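Local coordinates for magnetosome protein MamA (Magnetospirillum gryphiswaldense, PDB 3AS8) that is a TPR protein of the bacterial magnetosome that recognises copies of itself and probably serves as a scaffold for protein-protein interactions around the organelle, at residues Pro73-Val87 with Leu98-Val112. Residues are numbered along the deposited sequence; the frame is centred on the assembly and turned at random. Where two conformers were deposited one is given.
Sequences PDNIKVATVLGLTYV and LLVKVAEANPVNFNV
Helices 76-88 and 92-105 pack here as a helical hairpin of the tetratricopeptide-repeat kind; segments 76-87 and 98-105 run roughly antiparallel, at 134°, their axes coming within 8.8 Å, and Leu98 is locked as a knob into a hole formed by Ala79, Leu82, Gly83 and Tyr86. Leu98 CD1 reaches Leu82 CG (3.7 Å) and meets the Tyr86 ring at its edge, near the ring plane, while CB lies over the bare backbone of Gly83. Leu99 CD2 lies against that backbone too, 3.9 Å from Gly83 C. One turn along, Val102 straddles two neighbours: CG2 packs on Ala79 CB (3.6 Å), and both methyls press against Thr80 OG1. That hydroxyl donates to Ile76 O (2.7 Å), which Thr80 N approaches from the opposite face of the carbonyl plane; a water donates to Thr80 OG1 and accepts a weak bond from Asn109 ND2. At the N-terminal end of helix 76-88, Lys101 leaves with CG anti to its backbone N (chi1 176°), passes Ile76 CD1, and bends at its last torsion to bring NZ to the anti lone pair of Asp74 OD2 (3.0 Å). Replacing it with an alanine would probably leave the Asp74 carboxylate without this cationic mate and take away the aliphatic chain passing Ile76 CD1. Helix 110-122 closes one flank, Val112 reaching Thr80 and Asn111 ND2 Leu84, while Arg115 NE bonds Asn111 OD1; Val78 and Val81 carry the stack on to helix 58-71.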
loop_
_atom_site.group_PDB
_atom_site.type_symbol
_atom_site.label_atom_id
_atom_site.label_comp_id
_atom_site.label_asym_id
_atom_site.label_seq_id
_atom_site.Cartn_x
_atom_site.Cartn_y
_atom_site.Cartn_z
ATOM N N PRO A 73 -8.589 -2.008 14.831
ATOM C CA PRO A 73 -7.589 -0.944 14.587
ATOM C C PRO A 73 -6.140 -1.408 14.448
ATOM O O PRO A 73 -5.340 -0.703 13.816
ATOM C CB PRO A 73 -7.726 0.004 15.796
ATOM C CG PRO A 73 -8.647 -0.688 16.783
ATOM C CD PRO A 73 -9.329 -1.834 16.108
ATOM N N ASP A 74 -5.786 -2.535 15.056
ATOM C CA ASP A 74 -4.407 -3.023 14.963
ATOM C C ASP A 74 -4.202 -4.102 13.912
ATOM O O ASP A 74 -3.156 -4.716 13.899
ATOM C CB ASP A 74 -3.890 -3.527 16.332
ATOM C CG ASP A 74 -4.111 -2.486 17.458
ATOM O OD1 ASP A 74 -4.888 -2.786 18.403
ATOM O OD2 ASP A 74 -3.552 -1.361 17.345
ATOM N N ASN A 75 -5.197 -4.360 13.053
ATOM C CA ASN A 75 -5.043 -5.349 12.015
ATOM C C ASN A 75 -4.124 -4.788 10.938
ATOM O O ASN A 75 -4.453 -3.846 10.234
ATOM C CB ASN A 75 -6.426 -5.740 11.432
ATOM C CG ASN A 75 -6.351 -6.889 10.456
ATOM O OD1 ASN A 75 -5.557 -6.852 9.486
ATOM N ND2 ASN A 75 -7.222 -7.931 10.676
ATOM N N ILE A 76 -2.965 -5.393 10.793
ATOM C CA ILE A 76 -1.928 -4.869 9.899
ATOM C C ILE A 76 -2.220 -5.164 8.441
ATOM O O ILE A 76 -1.854 -4.396 7.563
ATOM C CB ILE A 76 -0.530 -5.417 10.335
ATOM C CG1 ILE A 76 -0.126 -4.860 11.728
ATOM C CG2 ILE A 76 0.566 -5.120 9.288
ATOM C CD1 ILE A 76 0.006 -3.297 11.838
ATOM N N LYS A 77 -2.884 -6.280 8.190
ATOM C CA LYS A 77 -3.225 -6.710 6.838
ATOM C C LYS A 77 -4.278 -5.739 6.209
ATOM O O LYS A 77 -4.227 -5.427 5.020
ATOM C CB LYS A 77 -3.743 -8.137 6.971
ATOM C CG LYS A 77 -3.886 -8.966 5.751
ATOM C CD LYS A 77 -4.386 -10.356 6.186
ATOM C CE LYS A 77 -4.152 -11.361 5.087
ATOM N NZ LYS A 77 -4.962 -10.950 3.934
ATOM N N VAL A 78 -5.199 -5.256 7.031
ATOM C CA VAL A 78 -6.149 -4.213 6.653
ATOM C C VAL A 78 -5.443 -2.856 6.445
ATOM O O VAL A 78 -5.657 -2.144 5.475
ATOM C CB VAL A 78 -7.232 -3.970 7.704
ATOM C CG1 VAL A 78 -8.256 -2.870 7.172
ATOM C CG2 VAL A 78 -8.009 -5.263 8.086
ATOM N N ALA A 79 -4.602 -2.511 7.391
ATOM C CA ALA A 79 -3.907 -1.259 7.334
ATOM C C ALA A 79 -3.032 -1.131 6.079
ATOM O O ALA A 79 -2.962 -0.035 5.475
ATOM C CB ALA A 79 -3.075 -1.077 8.686
ATOM N N THR A 80 -2.399 -2.246 5.682
ATOM C CA THR A 80 -1.521 -2.319 4.503
ATOM C C THR A 80 -2.316 -2.073 3.239
ATOM O O THR A 80 -1.993 -1.144 2.440
ATOM C CB THR A 80 -0.770 -3.657 4.430
ATOM O OG1 THR A 80 -0.087 -3.869 5.655
ATOM C CG2 THR A 80 0.263 -3.693 3.274
ATOM N N VAL A 81 -3.416 -2.817 3.057
ATOM C CA VAL A 81 -4.281 -2.639 1.873
ATOM C C VAL A 81 -4.805 -1.224 1.797
ATOM O O VAL A 81 -4.718 -0.522 0.789
ATOM C CB VAL A 81 -5.569 -3.518 1.927
ATOM C CG1 VAL A 81 -6.339 -3.350 0.582
ATOM C CG2 VAL A 81 -5.228 -4.977 2.216
ATOM N N LEU A 82 -5.404 -0.799 2.902
ATOM C CA LEU A 82 -6.064 0.461 2.885
ATOM C C LEU A 82 -5.049 1.602 2.695
ATOM O O LEU A 82 -5.272 2.477 1.880
ATOM C CB LEU A 82 -6.855 0.684 4.133
ATOM C CG LEU A 82 -7.652 1.952 4.325
ATOM C CD1 LEU A 82 -8.601 2.167 3.070
ATOM C CD2 LEU A 82 -8.419 1.926 5.761
ATOM N N GLY A 83 -3.932 1.563 3.421
ATOM C CA GLY A 83 -2.888 2.591 3.288
ATOM C C GLY A 83 -2.360 2.627 1.881
ATOM O O GLY A 83 -2.238 3.690 1.287
ATOM N N LEU A 84 -2.022 1.478 1.315
ATOM C CA LEU A 84 -1.581 1.472 -0.079
ATOM C C LEU A 84 -2.619 1.985 -1.080
ATOM O O LEU A 84 -2.272 2.640 -2.101
ATOM C CB LEU A 84 -1.057 0.053 -0.504
ATOM C CG LEU A 84 0.223 -0.346 0.259
ATOM C CD1 LEU A 84 0.635 -1.826 -0.027
ATOM C CD2 LEU A 84 1.366 0.705 -0.077
ATOM N N THR A 85 -3.880 1.627 -0.826
ATOM C CA THR A 85 -4.952 2.042 -1.704
ATOM C C THR A 85 -5.117 3.559 -1.649
ATOM O O THR A 85 -5.252 4.175 -2.698
ATOM C CB THR A 85 -6.285 1.327 -1.468
ATOM O OG1 THR A 85 -6.101 -0.077 -1.685
ATOM C CG2 THR A 85 -7.311 1.790 -2.504
ATOM N N TYR A 86 -5.067 4.144 -0.465
ATOM C CA TYR A 86 -5.099 5.603 -0.350
ATOM C C TYR A 86 -4.036 6.330 -1.169
ATOM O O TYR A 86 -4.327 7.354 -1.885
ATOM C CB TYR A 86 -5.038 5.993 1.093
ATOM C CG TYR A 86 -6.308 5.793 1.902
ATOM C CD1 TYR A 86 -7.598 6.021 1.371
ATOM C CD2 TYR A 86 -6.208 5.592 3.258
ATOM C CE1 TYR A 86 -8.759 5.922 2.222
ATOM C CE2 TYR A 86 -7.306 5.509 4.081
ATOM C CZ TYR A 86 -8.573 5.689 3.575
ATOM O OH TYR A 86 -9.635 5.564 4.480
ATOM N N VAL A 87 -2.789 5.820 -1.142
ATOM C CA VAL A 87 -1.744 6.465 -1.935
ATOM C C VAL A 87 -2.177 6.387 -3.406
ATOM O O VAL A 87 -2.014 7.364 -4.188
ATOM C CB VAL A 87 -0.343 5.764 -1.758
ATOM C CG1 VAL A 87 0.650 6.423 -2.730
ATOM C CG2 VAL A 87 0.064 5.758 -0.276
ATOM N N LEU A 98 -1.551 5.042 8.594
ATOM C CA LEU A 98 -1.652 3.617 8.391
ATOM C C LEU A 98 -0.277 3.045 8.003
ATOM O O LEU A 98 0.165 2.034 8.546
ATOM C CB LEU A 98 -2.710 3.300 7.286
ATOM C CG LEU A 98 -4.208 3.647 7.620
ATOM C CD1 LEU A 98 -5.119 3.643 6.357
ATOM C CD2 LEU A 98 -4.776 2.749 8.683
ATOM N N LEU A 99 0.374 3.697 7.036
ATOM C CA LEU A 99 1.704 3.251 6.608
ATOM C C LEU A 99 2.789 3.394 7.705
ATOM O O LEU A 99 3.666 2.558 7.751
ATOM C CB LEU A 99 2.142 3.930 5.292
ATOM C CG LEU A 99 1.233 3.720 4.110
ATOM C CD1 LEU A 99 1.708 4.566 2.885
ATOM C CD2 LEU A 99 1.023 2.249 3.702
ATOM N N VAL A 100 2.761 4.444 8.544
ATOM C CA VAL A 100 3.626 4.494 9.707
ATOM C C VAL A 100 3.451 3.261 10.558
ATOM O O VAL A 100 4.416 2.667 11.025
ATOM C CB VAL A 100 3.426 5.814 10.513
ATOM C CG1 VAL A 100 4.192 5.853 11.942
ATOM C CG2 VAL A 100 3.817 7.017 9.623
ATOM N N LYS A 101 2.200 2.866 10.811
ATOM C CA LYS A 101 1.950 1.765 11.714
ATOM C C LYS A 101 2.361 0.470 11.079
ATOM O O LYS A 101 2.965 -0.397 11.718
ATOM C CB LYS A 101 0.454 1.759 12.076
ATOM C CG LYS A 101 0.016 0.569 12.959
ATOM C CD LYS A 101 -1.552 0.544 13.055
ATOM C CE LYS A 101 -2.043 -0.277 14.238
ATOM N NZ LYS A 101 -1.855 0.377 15.526
ATOM N N VAL A 102 2.116 0.324 9.800
ATOM C CA VAL A 102 2.508 -0.913 9.118
ATOM C C VAL A 102 4.026 -1.001 9.053
ATOM O O VAL A 102 4.579 -2.051 9.376
ATOM C CB VAL A 102 1.935 -1.025 7.705
ATOM C CG1 VAL A 102 2.512 -2.200 7.001
ATOM C CG2 VAL A 102 0.396 -1.042 7.719
ATOM N N ALA A 103 4.691 0.092 8.695
ATOM C CA ALA A 103 6.181 0.074 8.639
ATOM C C ALA A 103 6.807 -0.257 10.012
ATOM O O ALA A 103 7.819 -0.926 10.050
ATOM C CB ALA A 103 6.751 1.404 8.077
ATOM N N GLU A 104 6.250 0.242 11.120
ATOM C CA GLU A 104 6.748 -0.115 12.444
ATOM C C GLU A 104 6.553 -1.615 12.754
ATOM O O GLU A 104 7.413 -2.239 13.356
ATOM C CB GLU A 104 6.123 0.779 13.566
ATOM C CG GLU A 104 6.235 0.235 15.046
ATOM C CD GLU A 104 7.552 0.548 15.719
ATOM O OE1 GLU A 104 8.187 1.557 15.345
ATOM O OE2 GLU A 104 7.954 -0.208 16.631
ATOM N N ALA A 105 5.441 -2.191 12.332
ATOM C CA ALA A 105 5.187 -3.605 12.567
ATOM C C ALA A 105 5.990 -4.515 11.589
ATOM O O ALA A 105 6.385 -5.598 11.959
ATOM C CB ALA A 105 3.663 -3.877 12.392
ATOM N N ASN A 106 6.190 -4.095 10.328
ATOM C CA ASN A 106 6.896 -4.936 9.357
ATOM C C ASN A 106 7.997 -4.104 8.738
ATOM O O ASN A 106 7.846 -3.499 7.680
ATOM C CB ASN A 106 5.995 -5.509 8.278
ATOM C CG ASN A 106 6.762 -6.355 7.236
ATOM O OD1 ASN A 106 7.978 -6.658 7.351
ATOM N ND2 ASN A 106 6.029 -6.765 6.221
ATOM N N PRO A 107 9.112 -4.033 9.456
ATOM C CA PRO A 107 10.158 -3.139 9.023
ATOM C C PRO A 107 10.933 -3.602 7.804
ATOM O O PRO A 107 11.813 -2.827 7.350
ATOM C CB PRO A 107 11.095 -3.074 10.231
ATOM C CG PRO A 107 10.830 -4.302 11.038
ATOM C CD PRO A 107 9.334 -4.519 10.835
ATOM N N VAL A 108 10.639 -4.791 7.264
ATOM C CA VAL A 108 11.305 -5.208 6.043
ATOM C C VAL A 108 10.459 -5.050 4.786
ATOM O O VAL A 108 10.870 -5.466 3.709
ATOM C CB VAL A 108 12.018 -6.574 6.186
ATOM C CG1 VAL A 108 13.206 -6.391 7.196
ATOM C CG2 VAL A 108 11.057 -7.774 6.610
ATOM N N ASN A 109 9.303 -4.394 4.925
ATOM C CA ASN A 109 8.396 -4.175 3.802
ATOM C C ASN A 109 8.822 -2.899 3.063
ATOM O O ASN A 109 8.610 -1.768 3.544
ATOM C CB ASN A 109 6.946 -4.106 4.278
ATOM C CG ASN A 109 5.988 -4.043 3.169
ATOM O OD1 ASN A 109 6.255 -3.418 2.152
ATOM N ND2 ASN A 109 4.825 -4.738 3.325
ATOM N N PHE A 110 9.476 -3.088 1.928
ATOM C CA PHE A 110 10.032 -1.984 1.153
ATOM C C PHE A 110 8.939 -1.086 0.564
ATOM O O PHE A 110 8.997 0.099 0.719
ATOM C CB PHE A 110 10.917 -2.506 0.030
ATOM C CG PHE A 110 11.361 -1.434 -0.953
ATOM C CD1 PHE A 110 12.528 -0.708 -0.734
ATOM C CD2 PHE A 110 10.609 -1.154 -2.084
ATOM C CE1 PHE A 110 12.912 0.246 -1.657
ATOM C CE2 PHE A 110 10.988 -0.167 -2.998
ATOM C CZ PHE A 110 12.111 0.515 -2.779
ATOM N N ASN A 111 7.965 -1.668 -0.134
ATOM C CA ASN A 111 6.900 -0.924 -0.754
ATOM C C ASN A 111 6.202 -0.021 0.231
ATOM O O ASN A 111 5.920 1.105 -0.084
ATOM C CB ASN A 111 5.874 -1.805 -1.504
ATOM C CG ASN A 111 5.004 -1.004 -2.443
ATOM O OD1 ASN A 111 5.510 -0.162 -3.182
ATOM N ND2 ASN A 111 3.687 -1.185 -2.354
ATOM N N VAL A 112 5.834 -0.532 1.377
ATOM C CA VAL A 112 5.158 0.291 2.390
ATOM C C VAL A 112 5.991 1.522 2.757
ATOM O O VAL A 112 5.506 2.674 2.730
ATOM C CB VAL A 112 4.761 -0.531 3.641
ATOM C CG1 VAL A 112 4.446 0.421 4.876
ATOM C CG2 VAL A 112 3.524 -1.425 3.394
HETATM O O HOH W 1 2.646 -5.280 5.236
#